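Local atomic coordinates of Non-atp dependent l-selective hydantoinase (Arthrobacter aurescens, PDB entry 1GKR), a protein that hydrolyses hydantoins, preferring aryl- over alkyl-substituted rings, as a homotetrameric zinc enzyme whose enantioselectivity depends on the substrate. Residues E19-L23 with I32-T36; Y267-D273 with V288-N294; I63-K69 with Q112-L117. Residues are numbered along the deposited sequence.

Contact 1 (E19-L23 with I32-T36); sequences EADIL and ISADT
This is the open end of an antiparallel beta hairpin, formed by strands 16-25 and 28-33 in the small beta domain beside the barrel, away from the zinc site. Residues 19-23 are extended throughout. Residues 32-33 are extended too, and the chain then turns at Ala34 (phi/psi -66/-33). Asp21 and Ser33 make a hydrogen-bonded pair: Asp21 N donates to Ser33 O at 2.8 Å, and Ser33 N donates to Asp21 O at 3.0 Å. Ile22 and Ile32 make the next, non-hydrogen-bonded pair, with CA atoms 4.8 Å apart. Ile32 CA also approaches Asp21 O at 3.3 Å, a CA-H...O contact. A beta domain of this kind, built from both chain ends, is found beside the TIM barrel in hydantoinases. Here the sheet runs on into a neighbouring subunit, where Ile32 and Ser33 pair with an antiparallel strand. Past Ser33 the chain curls back over the face that carries Asp21. With Asp21 in the m rotamer and Thr36 in p, Thr36 OG1 donates to Asp21 OD2 at 2.7 Å. Asp21 OD1 is held by the backbone of Asn8. Leu23 CD2 packs on Thr36 CG2 at 3.7 Å, and Ala20 CB meets Ile32 CG2 at 3.7 Å. One water bridges Ala34 O at 3.2 Å and, weakly, Glu19 O at 3.3 Å.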
ATOM      1  N   GLU A  19      36.768 -21.340   5.400  1.00 23.62           N
ATOM      2  CA  GLU A  19      37.868 -21.857   6.197  1.00 22.44           C
ATOM      3  C   GLU A  19      39.227 -21.368   5.730  1.00 21.05           C
ATOM      4  O   GLU A  19      39.671 -21.731   4.644  1.00 22.86           O
ATOM      5  CB  GLU A  19      37.848 -23.373   6.160  1.00 25.07           C
ATOM      6  CG  GLU A  19      36.567 -23.948   6.696  1.00 36.17           C
ATOM      7  CD  GLU A  19      36.506 -25.452   6.545  1.00 43.47           C
ATOM      8  OE1 GLU A  19      36.366 -25.931   5.397  1.00 49.12           O
ATOM      9  OE2 GLU A  19      36.603 -26.159   7.573  1.00 47.35           O
ATOM     10  N   ALA A  20      39.895 -20.563   6.552  1.00 17.38           N
ATOM     11  CA  ALA A  20      41.204 -20.052   6.184  1.00 18.44           C
ATOM     12  C   ALA A  20      42.013 -19.548   7.365  1.00 20.14           C
ATOM     13  O   ALA A  20      41.598 -19.654   8.519  1.00 21.58           O
ATOM     14  CB  ALA A  20      41.054 -18.948   5.170  1.00 18.39           C
ATOM     15  N   ASP A  21      43.184 -19.008   7.059  1.00 19.36           N
ATOM     16  CA  ASP A  21      44.060 -18.451   8.071  1.00 20.97           C
ATOM     17  C   ASP A  21      44.233 -16.969   7.767  1.00 24.26           C
ATOM     18  O   ASP A  21      44.242 -16.556   6.593  1.00 24.75           O
ATOM     19  CB  ASP A  21      45.432 -19.127   8.045  1.00 21.85           C
ATOM     20  CG  ASP A  21      45.380 -20.589   8.438  1.00 24.07           C
ATOM     21  OD1 ASP A  21      44.316 -21.053   8.915  1.00 25.57           O
ATOM     22  OD2 ASP A  21      46.419 -21.271   8.274  1.00 21.57           O
ATOM     23  N   ILE A  22      44.385 -16.171   8.823  1.00 24.18           N
ATOM     24  CA  ILE A  22      44.558 -14.736   8.667  1.00 23.64           C
ATOM     25  C   ILE A  22      45.969 -14.321   9.030  1.00 22.84           C
ATOM     26  O   ILE A  22      46.472 -14.650  10.101  1.00 22.93           O
ATOM     27  CB  ILE A  22      43.555 -13.962   9.541  1.00 25.18           C
ATOM     28  CG1 ILE A  22      42.136 -14.391   9.175  1.00 24.02           C
ATOM     29  CG2 ILE A  22      43.708 -12.469   9.319  1.00 22.82           C
ATOM     30  CD1 ILE A  22      41.097 -13.895  10.115  1.00 28.47           C
ATOM     31  N   LEU A  23      46.599 -13.614   8.102  1.00 24.37           N
ATOM     32  CA  LEU A  23      47.963 -13.122   8.259  1.00 23.77           C
ATOM     33  C   LEU A  23      47.840 -11.631   8.467  1.00 24.25           C
ATOM     34  O   LEU A  23      47.304 -10.922   7.598  1.00 23.78           O
ATOM     35  CB  LEU A  23      48.785 -13.339   6.984  1.00 24.71           C
ATOM     36  CG  LEU A  23      48.956 -14.702   6.311  1.00 24.23           C
ATOM     37  CD1 LEU A  23      50.048 -15.484   6.989  1.00 23.13           C
ATOM     38  CD2 LEU A  23      47.632 -15.448   6.318  1.00 22.50           C
ATOM     39  N   ILE A  32      44.773 -13.585   3.507  1.00 15.57           N
ATOM     40  CA  ILE A  32      43.848 -14.618   3.948  1.00 16.70           C
ATOM     41  C   ILE A  32      44.204 -15.791   3.056  1.00 18.77           C
ATOM     42  O   ILE A  32      44.161 -15.683   1.826  1.00 19.42           O
ATOM     43  CB  ILE A  32      42.397 -14.232   3.702  1.00 15.31           C
ATOM     44  CG1 ILE A  32      42.082 -12.955   4.482  1.00 16.36           C
ATOM     45  CG2 ILE A  32      41.483 -15.390   4.094  1.00 10.05           C
ATOM     46  CD1 ILE A  32      40.682 -12.450   4.287  1.00 18.06           C
ATOM     47  N   SER A  33      44.578 -16.912   3.650  1.00 19.21           N
ATOM     48  CA  SER A  33      44.950 -18.027   2.809  1.00 21.35           C
ATOM     49  C   SER A  33      44.526 -19.380   3.346  1.00 22.43           C
ATOM     50  O   SER A  33      44.333 -19.565   4.551  1.00 21.87           O
ATOM     51  CB  SER A  33      46.451 -17.989   2.554  1.00 19.61           C
ATOM     52  OG  SER A  33      47.127 -18.920   3.359  1.00 27.33           O
ATOM     53  N   ALA A  34      44.374 -20.327   2.428  1.00 24.68           N
ATOM     54  CA  ALA A  34      43.931 -21.665   2.778  1.00 28.28           C
ATOM     55  C   ALA A  34      44.937 -22.408   3.635  1.00 30.98           C
ATOM     56  O   ALA A  34      44.560 -23.202   4.494  1.00 34.51           O
ATOM     57  CB  ALA A  34      43.635 -22.453   1.509  1.00 25.38           C
ATOM     58  N   ASP A  35      46.217 -22.144   3.414  1.00 34.70           N
ATOM     59  CA  ASP A  35      47.264 -22.822   4.167  1.00 40.01           C
ATOM     60  C   ASP A  35      48.477 -21.923   4.409  1.00 41.94           C
ATOM     61  O   ASP A  35      48.971 -21.271   3.482  1.00 41.02           O
ATOM     62  CB  ASP A  35      47.670 -24.092   3.410  1.00 43.86           C
ATOM     63  CG  ASP A  35      48.874 -24.779   4.013  1.00 47.84           C
ATOM     64  OD1 ASP A  35      50.013 -24.445   3.610  1.00 49.18           O
ATOM     65  OD2 ASP A  35      48.675 -25.650   4.889  1.00 51.85           O
ATOM     66  N   THR A  36      48.946 -21.887   5.658  1.00 43.77           N
ATOM     67  CA  THR A  36      50.100 -21.060   6.014  1.00 46.36           C
ATOM     68  C   THR A  36      51.291 -21.881   6.533  1.00 50.20           C
ATOM     69  O   THR A  36      52.218 -21.336   7.137  1.00 50.73           O
ATOM     70  CB  THR A  36      49.721 -19.983   7.072  1.00 43.36           C
ATOM     71  OG1 THR A  36      49.070 -20.600   8.187  1.00 41.36           O
ATOM     72  CG2 THR A  36      48.799 -18.947   6.467  1.00 40.60           C
TER
HETATM   73  O   HOH W   1      41.643 -24.400   4.727  1.00 34.90           O

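Contact 2 (Y267-D273 with V288-N294); sequences YLNITTD and VRSAEMN
Val288 has the largest area buried in this contact, followed by Asn294 and Thr272. Residues 267-273 leave a short helix at Asn269 and run extended through Ile270 and Thr271. Residues 288-290 are also extended and lead into a helix that starts at Ala291. Val288, in the t rotamer, fits into the bend of the first segment. Its CG1 lies 3.2 Å from Ile270 O and 4.2 Å from Ile270 CB, and its CG2 is 4.3 Å from Tyr267 CD1. The Tyr267 ring presents its edge to Val288 CA, 4.0 Å from CD1. Thr272 N donates to Arg289 O at 3.0 Å, which pins the two extended backbones together. Thr272 CG2 reaches Val288 O at 3.3 Å, and its OG1 lies 3.4 Å from Ser290 CA. Asn294, chi1 t, points its side chain at the end of helix 265-268, near the carbonyls of Tyr267 and Leu268. Ser290 is the N-cap of the second helix: its OG accepts from Met293 N at 3.2 Å. Thr271 CG2 packs on Ala291 CB at 3.7 Å. Tyr267 OH is hydrogen-bonded to Pro286 O, and the ring touches the zinc ligand His239, so the contact borders the metal centre. The contact joins the short helix after barrel strand 259-263 to the start of helix 291-303. Leu268 packs on that helix at Leu297 and Leu301, and on helix 341-350 at Met345.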
ATOM      1  N   TYR A 267      15.789  -4.959  23.570  1.00 15.02           N
ATOM      2  CA  TYR A 267      14.452  -5.125  23.036  1.00 14.62           C
ATOM      3  C   TYR A 267      14.190  -6.536  22.559  1.00 15.63           C
ATOM      4  O   TYR A 267      13.040  -6.969  22.519  1.00 16.68           O
ATOM      5  CB  TYR A 267      14.228  -4.130  21.902  1.00 14.26           C
ATOM      6  CG  TYR A 267      14.285  -2.707  22.377  1.00 13.25           C
ATOM      7  CD1 TYR A 267      13.294  -2.196  23.215  1.00 14.06           C
ATOM      8  CD2 TYR A 267      15.354  -1.879  22.034  1.00 12.03           C
ATOM      9  CE1 TYR A 267      13.363  -0.895  23.703  1.00 13.28           C
ATOM     10  CE2 TYR A 267      15.439  -0.574  22.517  1.00 10.37           C
ATOM     11  CZ  TYR A 267      14.440  -0.088  23.350  1.00 13.72           C
ATOM     12  OH  TYR A 267      14.517   1.199  23.838  1.00 13.24           O
ATOM     13  N   LEU A 268      15.250  -7.255  22.203  1.00 16.16           N
ATOM     14  CA  LEU A 268      15.102  -8.629  21.728  1.00 17.09           C
ATOM     15  C   LEU A 268      15.123  -9.655  22.858  1.00 18.61           C
ATOM     16  O   LEU A 268      14.394 -10.645  22.808  1.00 18.47           O
ATOM     17  CB  LEU A 268      16.208  -8.969  20.725  1.00 15.22           C
ATOM     18  CG  LEU A 268      16.160  -8.201  19.404  1.00 14.00           C
ATOM     19  CD1 LEU A 268      17.402  -8.475  18.595  1.00 15.44           C
ATOM     20  CD2 LEU A 268      14.942  -8.610  18.634  1.00 14.10           C
ATOM     21  N   ASN A 269      15.938  -9.401  23.881  1.00 17.68           N
ATOM     22  CA  ASN A 269      16.086 -10.320  25.004  1.00 16.74           C
ATOM     23  C   ASN A 269      15.312 -10.008  26.274  1.00 17.05           C
ATOM     24  O   ASN A 269      15.522 -10.661  27.295  1.00 17.38           O
ATOM     25  CB  ASN A 269      17.565 -10.460  25.336  1.00 14.71           C
ATOM     26  CG  ASN A 269      18.357 -10.994  24.173  1.00 18.30           C
ATOM     27  OD1 ASN A 269      18.300 -12.184  23.869  1.00 20.07           O
ATOM     28  ND2 ASN A 269      19.085 -10.114  23.492  1.00 19.33           N
ATOM     29  N   ILE A 270      14.433  -9.011  26.233  1.00 16.77           N
ATOM     30  CA  ILE A 270      13.639  -8.672  27.410  1.00 16.72           C
ATOM     31  C   ILE A 270      12.220  -8.406  26.966  1.00 17.87           C
ATOM     32  O   ILE A 270      11.978  -7.918  25.863  1.00 17.67           O
ATOM     33  CB  ILE A 270      14.162  -7.431  28.130  1.00 17.98           C
ATOM     34  CG1 ILE A 270      15.633  -7.611  28.473  1.00 19.70           C
ATOM     35  CG2 ILE A 270      13.396  -7.224  29.419  1.00 18.56           C
ATOM     36  CD1 ILE A 270      16.242  -6.376  29.060  1.00 22.31           C
ATOM     37  N   THR A 271      11.280  -8.713  27.843  1.00 18.41           N
ATOM     38  CA  THR A 271       9.871  -8.558  27.536  1.00 18.15           C
ATOM     39  C   THR A 271       9.162  -7.879  28.671  1.00 20.59           C
ATOM     40  O   THR A 271       9.676  -7.846  29.785  1.00 21.34           O
ATOM     41  CB  THR A 271       9.269  -9.940  27.305  1.00 17.00           C
ATOM     42  OG1 THR A 271       9.413 -10.269  25.925  1.00 18.80           O
ATOM     43  CG2 THR A 271       7.836 -10.001  27.712  1.00 14.29           C
ATOM     44  N   THR A 272       7.985  -7.326  28.407  1.00 23.30           N
ATOM     45  CA  THR A 272       7.268  -6.676  29.483  1.00 26.76           C
ATOM     46  C   THR A 272       6.926  -7.666  30.589  1.00 30.97           C
ATOM     47  O   THR A 272       6.809  -7.260  31.742  1.00 33.79           O
ATOM     48  CB  THR A 272       5.983  -5.959  29.010  1.00 26.03           C
ATOM     49  OG1 THR A 272       5.163  -6.853  28.250  1.00 25.45           O
ATOM     50  CG2 THR A 272       6.344  -4.748  28.183  1.00 25.05           C
ATOM     51  N   ASP A 273       6.770  -8.957  30.295  1.00 33.29           N
ATOM     52  CA  ASP A 273       6.478  -9.819  31.426  1.00 37.39           C
ATOM     53  C   ASP A 273       7.710 -10.203  32.235  1.00 38.36           C
ATOM     54  O   ASP A 273       7.751 -11.245  32.878  1.00 42.84           O
ATOM     55  CB  ASP A 273       5.601 -11.058  31.087  1.00 40.12           C
ATOM     56  CG  ASP A 273       5.749 -11.558  29.676  1.00 40.82           C
ATOM     57  OD1 ASP A 273       6.758 -12.225  29.374  1.00 44.46           O
ATOM     58  OD2 ASP A 273       4.826 -11.300  28.872  1.00 41.98           O
ATOM     59  N   VAL A 288      10.493  -1.240  26.682  1.00 17.87           N
ATOM     60  CA  VAL A 288      10.587  -2.594  26.164  1.00 16.32           C
ATOM     61  C   VAL A 288       9.129  -2.949  25.923  1.00 17.15           C
ATOM     62  O   VAL A 288       8.255  -2.559  26.696  1.00 16.24           O
ATOM     63  CB  VAL A 288      11.184  -3.542  27.194  1.00 16.13           C
ATOM     64  CG1 VAL A 288      11.035  -4.973  26.738  1.00 15.81           C
ATOM     65  CG2 VAL A 288      12.643  -3.212  27.384  1.00 15.90           C
ATOM     66  N   ARG A 289       8.858  -3.669  24.845  1.00 16.86           N
ATOM     67  CA  ARG A 289       7.487  -4.012  24.517  1.00 18.22           C
ATOM     68  C   ARG A 289       7.019  -5.411  24.926  1.00 19.64           C
ATOM     69  O   ARG A 289       7.728  -6.152  25.607  1.00 20.52           O
ATOM     70  CB  ARG A 289       7.272  -3.789  23.026  1.00 18.17           C
ATOM     71  CG  ARG A 289       6.638  -2.449  22.689  1.00 21.18           C
ATOM     72  CD  ARG A 289       7.461  -1.216  23.026  1.00 17.87           C
ATOM     73  NE  ARG A 289       6.579  -0.203  23.608  1.00 20.36           N
ATOM     74  CZ  ARG A 289       6.602   1.100  23.329  1.00 20.19           C
ATOM     75  NH1 ARG A 289       7.465   1.598  22.460  1.00 18.33           N
ATOM     76  NH2 ARG A 289       5.756   1.913  23.937  1.00 20.10           N
ATOM     77  N   SER A 290       5.816  -5.770  24.493  1.00 21.51           N
ATOM     78  CA  SER A 290       5.211  -7.061  24.837  1.00 23.36           C
ATOM     79  C   SER A 290       5.850  -8.314  24.246  1.00 23.88           C
ATOM     80  O   SER A 290       6.545  -8.264  23.224  1.00 24.04           O
ATOM     81  CB  SER A 290       3.734  -7.069  24.448  1.00 22.31           C
ATOM     82  OG  SER A 290       3.585  -7.473  23.101  1.00 22.36           O
ATOM     83  N   ALA A 291       5.563  -9.447  24.889  1.00 24.65           N
ATOM     84  CA  ALA A 291       6.077 -10.747  24.461  1.00 24.06           C
ATOM     85  C   ALA A 291       5.647 -11.061  23.035  1.00 22.92           C
ATOM     86  O   ALA A 291       6.420 -11.609  22.255  1.00 20.53           O
ATOM     87  CB  ALA A 291       5.587 -11.837  25.403  1.00 23.95           C
ATOM     88  N   GLU A 292       4.409 -10.714  22.703  1.00 24.50           N
ATOM     89  CA  GLU A 292       3.895 -10.953  21.367  1.00 28.48           C
ATOM     90  C   GLU A 292       4.705 -10.193  20.344  1.00 26.50           C
ATOM     91  O   GLU A 292       5.063 -10.748  19.306  1.00 27.37           O
ATOM     92  CB  GLU A 292       2.456 -10.504  21.264  1.00 34.93           C
ATOM     93  CG  GLU A 292       1.570 -11.122  22.294  1.00 51.69           C
ATOM     94  CD  GLU A 292       0.171 -10.552  22.216  1.00 64.72           C
ATOM     95  OE1 GLU A 292      -0.454 -10.660  21.125  1.00 68.90           O
ATOM     96  OE2 GLU A 292      -0.299  -9.991  23.239  1.00 70.91           O
ATOM     97  N   MET A 293       4.994  -8.923  20.626  1.00 23.71           N
ATOM     98  CA  MET A 293       5.769  -8.121  19.688  1.00 22.17           C
ATOM     99  C   MET A 293       7.184  -8.643  19.612  1.00 22.05           C
ATOM    100  O   MET A 293       7.826  -8.593  18.553  1.00 22.00           O
ATOM    101  CB  MET A 293       5.766  -6.657  20.099  1.00 19.88           C
ATOM    102  CG  MET A 293       4.386  -6.075  20.073  1.00 22.74           C
ATOM    103  SD  MET A 293       4.291  -4.334  20.416  1.00 25.68           S
ATOM    104  CE  MET A 293       3.994  -3.674  18.721  1.00 29.21           C
ATOM    105  N   ASN A 294       7.665  -9.159  20.738  1.00 19.68           N
ATOM    106  CA  ASN A 294       9.007  -9.707  20.798  1.00 19.01           C
ATOM    107  C   ASN A 294       9.206 -10.814  19.742  1.00 20.28           C
ATOM    108  O   ASN A 294      10.236 -10.867  19.074  1.00 21.65           O
ATOM    109  CB  ASN A 294       9.289 -10.256  22.191  1.00 14.92           C
ATOM    110  CG  ASN A 294      10.707 -10.728  22.337  1.00 17.23           C
ATOM    111  OD1 ASN A 294      11.594  -9.954  22.682  1.00 21.54           O
ATOM    112  ND2 ASN A 294      10.945 -12.004  22.042  1.00 18.85           N
TER

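Contact 3 (I63-K69 with Q112-L117); sequences IIDMDLK and QAGQRL
This contact belongs to the amidohydrolase TIM barrel. It ties the loop after strand 51-62, just past the zinc ligands His60 and His62, to the end of helix 103-116. The loop is irregular, and Ile64, Asp65 and Met66 all have positive phi (74°, 54° and 57°). The backbones stay apart, the closest CA atoms, of Met66 and Gln112, being 8.2 Å from each other. Long side chains bridge the gap. Asp65, chi1 t, meets the edge of the Arg116 guanidinium: NH2 of Arg116 donates to OD2 of Asp65 at 2.8 Å, and its NH1 to OD1 at 3.1 Å. Asp65 OD2 also accepts from Met66 N at 2.8 Å. Arg116 has a second acid partner, Glu76. Ile63 CD1 packs on Leu117 CD2 at 4.1 Å, and Met66 SD lies 4.4 Å from Gln112 CG. Lys69 NZ sits 3.4 Å from Arg116 NH2 and forms a long salt bridge to Asp65 OD2 at 4.0 Å. Two like charges thus come close, with the carboxylate of Asp65 offsetting their repulsion.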
ATOM      1  N   ILE A  63      29.056   6.137  27.120  1.00 15.58           N
ATOM      2  CA  ILE A  63      29.954   5.990  28.248  1.00 18.73           C
ATOM      3  C   ILE A  63      29.835   7.310  29.009  1.00 19.43           C
ATOM      4  O   ILE A  63      30.001   7.348  30.220  1.00 19.33           O
ATOM      5  CB  ILE A  63      31.405   5.759  27.799  1.00 19.91           C
ATOM      6  CG1 ILE A  63      31.536   4.357  27.204  1.00 16.84           C
ATOM      7  CG2 ILE A  63      32.353   5.936  28.986  1.00 18.46           C
ATOM      8  CD1 ILE A  63      32.895   4.066  26.608  1.00 13.63           C
ATOM      9  N   ILE A  64      29.510   8.373  28.270  1.00 20.71           N
ATOM     10  CA  ILE A  64      29.306   9.723  28.804  1.00 20.99           C
ATOM     11  C   ILE A  64      30.596  10.421  29.184  1.00 21.57           C
ATOM     12  O   ILE A  64      31.012  11.354  28.497  1.00 22.55           O
ATOM     13  CB  ILE A  64      28.408   9.723  30.045  1.00 22.29           C
ATOM     14  CG1 ILE A  64      27.129   8.917  29.789  1.00 20.67           C
ATOM     15  CG2 ILE A  64      28.084  11.170  30.423  1.00 21.30           C
ATOM     16  CD1 ILE A  64      26.040   9.686  29.084  1.00 22.65           C
ATOM     17  N   ASP A  65      31.196   9.975  30.293  1.00 21.76           N
ATOM     18  CA  ASP A  65      32.460  10.500  30.815  1.00 20.68           C
ATOM     19  C   ASP A  65      32.429  12.017  31.019  1.00 21.58           C
ATOM     20  O   ASP A  65      31.409  12.584  31.417  1.00 21.09           O
ATOM     21  CB  ASP A  65      33.608  10.130  29.863  1.00 22.99           C
ATOM     22  CG  ASP A  65      34.977  10.068  30.557  1.00 26.12           C
ATOM     23  OD1 ASP A  65      35.254   9.062  31.252  1.00 27.03           O
ATOM     24  OD2 ASP A  65      35.778  11.020  30.398  1.00 24.01           O
ATOM     25  N   MET A  66      33.559  12.664  30.746  1.00 22.06           N
ATOM     26  CA  MET A  66      33.698  14.109  30.901  1.00 22.19           C
ATOM     27  C   MET A  66      33.374  14.566  32.324  1.00 22.62           C
ATOM     28  O   MET A  66      33.655  13.842  33.279  1.00 21.82           O
ATOM     29  CB  MET A  66      32.827  14.830  29.876  1.00 21.31           C
ATOM     30  CG  MET A  66      33.123  14.384  28.452  1.00 22.49           C
ATOM     31  SD  MET A  66      34.900  14.429  28.036  1.00 27.32           S
ATOM     32  CE  MET A  66      35.018  16.084  27.309  1.00 26.24           C
ATOM     33  N   ASP A  67      32.783  15.746  32.478  1.00 22.83           N
ATOM     34  CA  ASP A  67      32.481  16.257  33.817  1.00 25.97           C
ATOM     35  C   ASP A  67      31.594  15.362  34.672  1.00 26.61           C
ATOM     36  O   ASP A  67      31.486  15.551  35.883  1.00 29.31           O
ATOM     37  CB  ASP A  67      31.856  17.659  33.741  1.00 25.66           C
ATOM     38  CG  ASP A  67      32.835  18.713  33.244  1.00 27.13           C
ATOM     39  OD1 ASP A  67      34.029  18.382  33.031  1.00 29.06           O
ATOM     40  OD2 ASP A  67      32.405  19.875  33.066  1.00 27.44           O
ATOM     41  N   LEU A  68      30.970  14.376  34.051  1.00 27.78           N
ATOM     42  CA  LEU A  68      30.095  13.480  34.786  1.00 27.86           C
ATOM     43  C   LEU A  68      30.692  12.090  34.911  1.00 24.64           C
ATOM     44  O   LEU A  68      29.990  11.139  35.255  1.00 25.35           O
ATOM     45  CB  LEU A  68      28.749  13.382  34.063  1.00 31.76           C
ATOM     46  CG  LEU A  68      28.050  14.703  33.739  1.00 34.12           C
ATOM     47  CD1 LEU A  68      26.790  14.417  32.936  1.00 34.33           C
ATOM     48  CD2 LEU A  68      27.725  15.454  35.036  1.00 32.71           C
ATOM     49  N   LYS A  69      31.984  11.964  34.651  1.00 20.91           N
ATOM     50  CA  LYS A  69      32.590  10.652  34.693  1.00 23.61           C
ATOM     51  C   LYS A  69      32.415   9.865  35.992  1.00 26.82           C
ATOM     52  O   LYS A  69      32.300   8.646  35.954  1.00 28.62           O
ATOM     53  CB  LYS A  69      34.067  10.732  34.305  1.00 20.05           C
ATOM     54  CG  LYS A  69      34.993  11.273  35.358  1.00 22.05           C
ATOM     55  CD  LYS A  69      36.367  11.579  34.751  1.00 23.29           C
ATOM     56  CE  LYS A  69      36.314  12.838  33.896  1.00 24.14           C
ATOM     57  NZ  LYS A  69      37.609  13.133  33.221  1.00 32.11           N
ATOM     58  N   GLN A 112      40.559  13.563  25.144  1.00 23.29           N
ATOM     59  CA  GLN A 112      40.345  12.728  26.316  1.00 25.81           C
ATOM     60  C   GLN A 112      40.146  11.261  25.958  1.00 24.83           C
ATOM     61  O   GLN A 112      40.861  10.385  26.452  1.00 23.59           O
ATOM     62  CB  GLN A 112      39.118  13.225  27.066  1.00 30.98           C
ATOM     63  CG  GLN A 112      39.286  14.604  27.636  1.00 38.81           C
ATOM     64  CD  GLN A 112      39.800  14.550  29.041  1.00 43.80           C
ATOM     65  OE1 GLN A 112      40.818  13.905  29.322  1.00 47.08           O
ATOM     66  NE2 GLN A 112      39.096  15.219  29.950  1.00 48.84           N
ATOM     67  N   ALA A 113      39.149  11.007  25.111  1.00 23.18           N
ATOM     68  CA  ALA A 113      38.820   9.659  24.663  1.00 20.97           C
ATOM     69  C   ALA A 113      40.062   8.937  24.157  1.00 20.30           C
ATOM     70  O   ALA A 113      40.269   7.758  24.448  1.00 18.83           O
ATOM     71  CB  ALA A 113      37.783   9.724  23.561  1.00 18.88           C
ATOM     72  N   GLY A 114      40.883   9.652  23.395  1.00 18.89           N
ATOM     73  CA  GLY A 114      42.091   9.056  22.863  1.00 21.20           C
ATOM     74  C   GLY A 114      43.122   8.673  23.914  1.00 21.23           C
ATOM     75  O   GLY A 114      43.936   7.773  23.703  1.00 21.00           O
ATOM     76  N   GLN A 115      43.090   9.350  25.050  1.00 20.92           N
ATOM     77  CA  GLN A 115      44.042   9.070  26.108  1.00 22.50           C
ATOM     78  C   GLN A 115      43.585   7.996  27.069  1.00 22.28           C
ATOM     79  O   GLN A 115      44.408   7.367  27.732  1.00 22.16           O
ATOM     80  CB  GLN A 115      44.320  10.329  26.915  1.00 25.43           C
ATOM     81  CG  GLN A 115      44.974  11.451  26.151  1.00 33.33           C
ATOM     82  CD  GLN A 115      44.994  12.745  26.956  1.00 39.18           C
ATOM     83  OE1 GLN A 115      45.498  13.774  26.491  1.00 43.01           O
ATOM     84  NE2 GLN A 115      44.437  12.700  28.171  1.00 39.75           N
ATOM     85  N   ARG A 116      42.283   7.763  27.156  1.00 22.50           N
ATOM     86  CA  ARG A 116      41.825   6.779  28.115  1.00 24.71           C
ATOM     87  C   ARG A 116      41.080   5.546  27.623  1.00 25.64           C
ATOM     88  O   ARG A 116      40.973   4.560  28.358  1.00 25.91           O
ATOM     89  CB  ARG A 116      41.014   7.491  29.194  1.00 25.45           C
ATOM     90  CG  ARG A 116      41.868   8.436  30.028  1.00 26.68           C
ATOM     91  CD  ARG A 116      41.067   9.104  31.113  1.00 26.69           C
ATOM     92  NE  ARG A 116      40.345  10.264  30.617  1.00 28.75           N
ATOM     93  CZ  ARG A 116      39.049  10.473  30.817  1.00 31.93           C
ATOM     94  NH1 ARG A 116      38.335   9.584  31.503  1.00 30.95           N
ATOM     95  NH2 ARG A 116      38.471  11.577  30.344  1.00 33.71           N
ATOM     96  N   LEU A 117      40.575   5.585  26.391  1.00 24.46           N
ATOM     97  CA  LEU A 117      39.844   4.446  25.839  1.00 21.16           C
ATOM     98  C   LEU A 117      40.756   3.262  25.552  1.00 22.10           C
ATOM     99  O   LEU A 117      41.936   3.434  25.238  1.00 23.24           O
ATOM    100  CB  LEU A 117      39.122   4.860  24.564  1.00 17.11           C
ATOM    101  CG  LEU A 117      37.816   5.587  24.846  1.00 16.47           C
ATOM    102  CD1 LEU A 117      37.271   6.189  23.558  1.00 13.47           C
ATOM    103  CD2 LEU A 117      36.836   4.594  25.475  1.00 10.94           C
TER

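The three contacts are separate and none touches another. Contact 1 lies in the beta domain at the subunit interface, its centre about 30 Å from the centre of the chain. Contacts 2 and 3 are both in the barrel, on opposite sides of the chain's centre. Their centres are about 32 Å apart and their nearest atoms about 15 Å. Contact 2 lies closer to the zinc site: the side chain of Tyr267 is about 7 Å from a zinc ion, that of Ile63 in contact 3 about 11 Å. The centre of contact 1 is about 41 Å from that of contact 2 and 38 Å from that of contact 3.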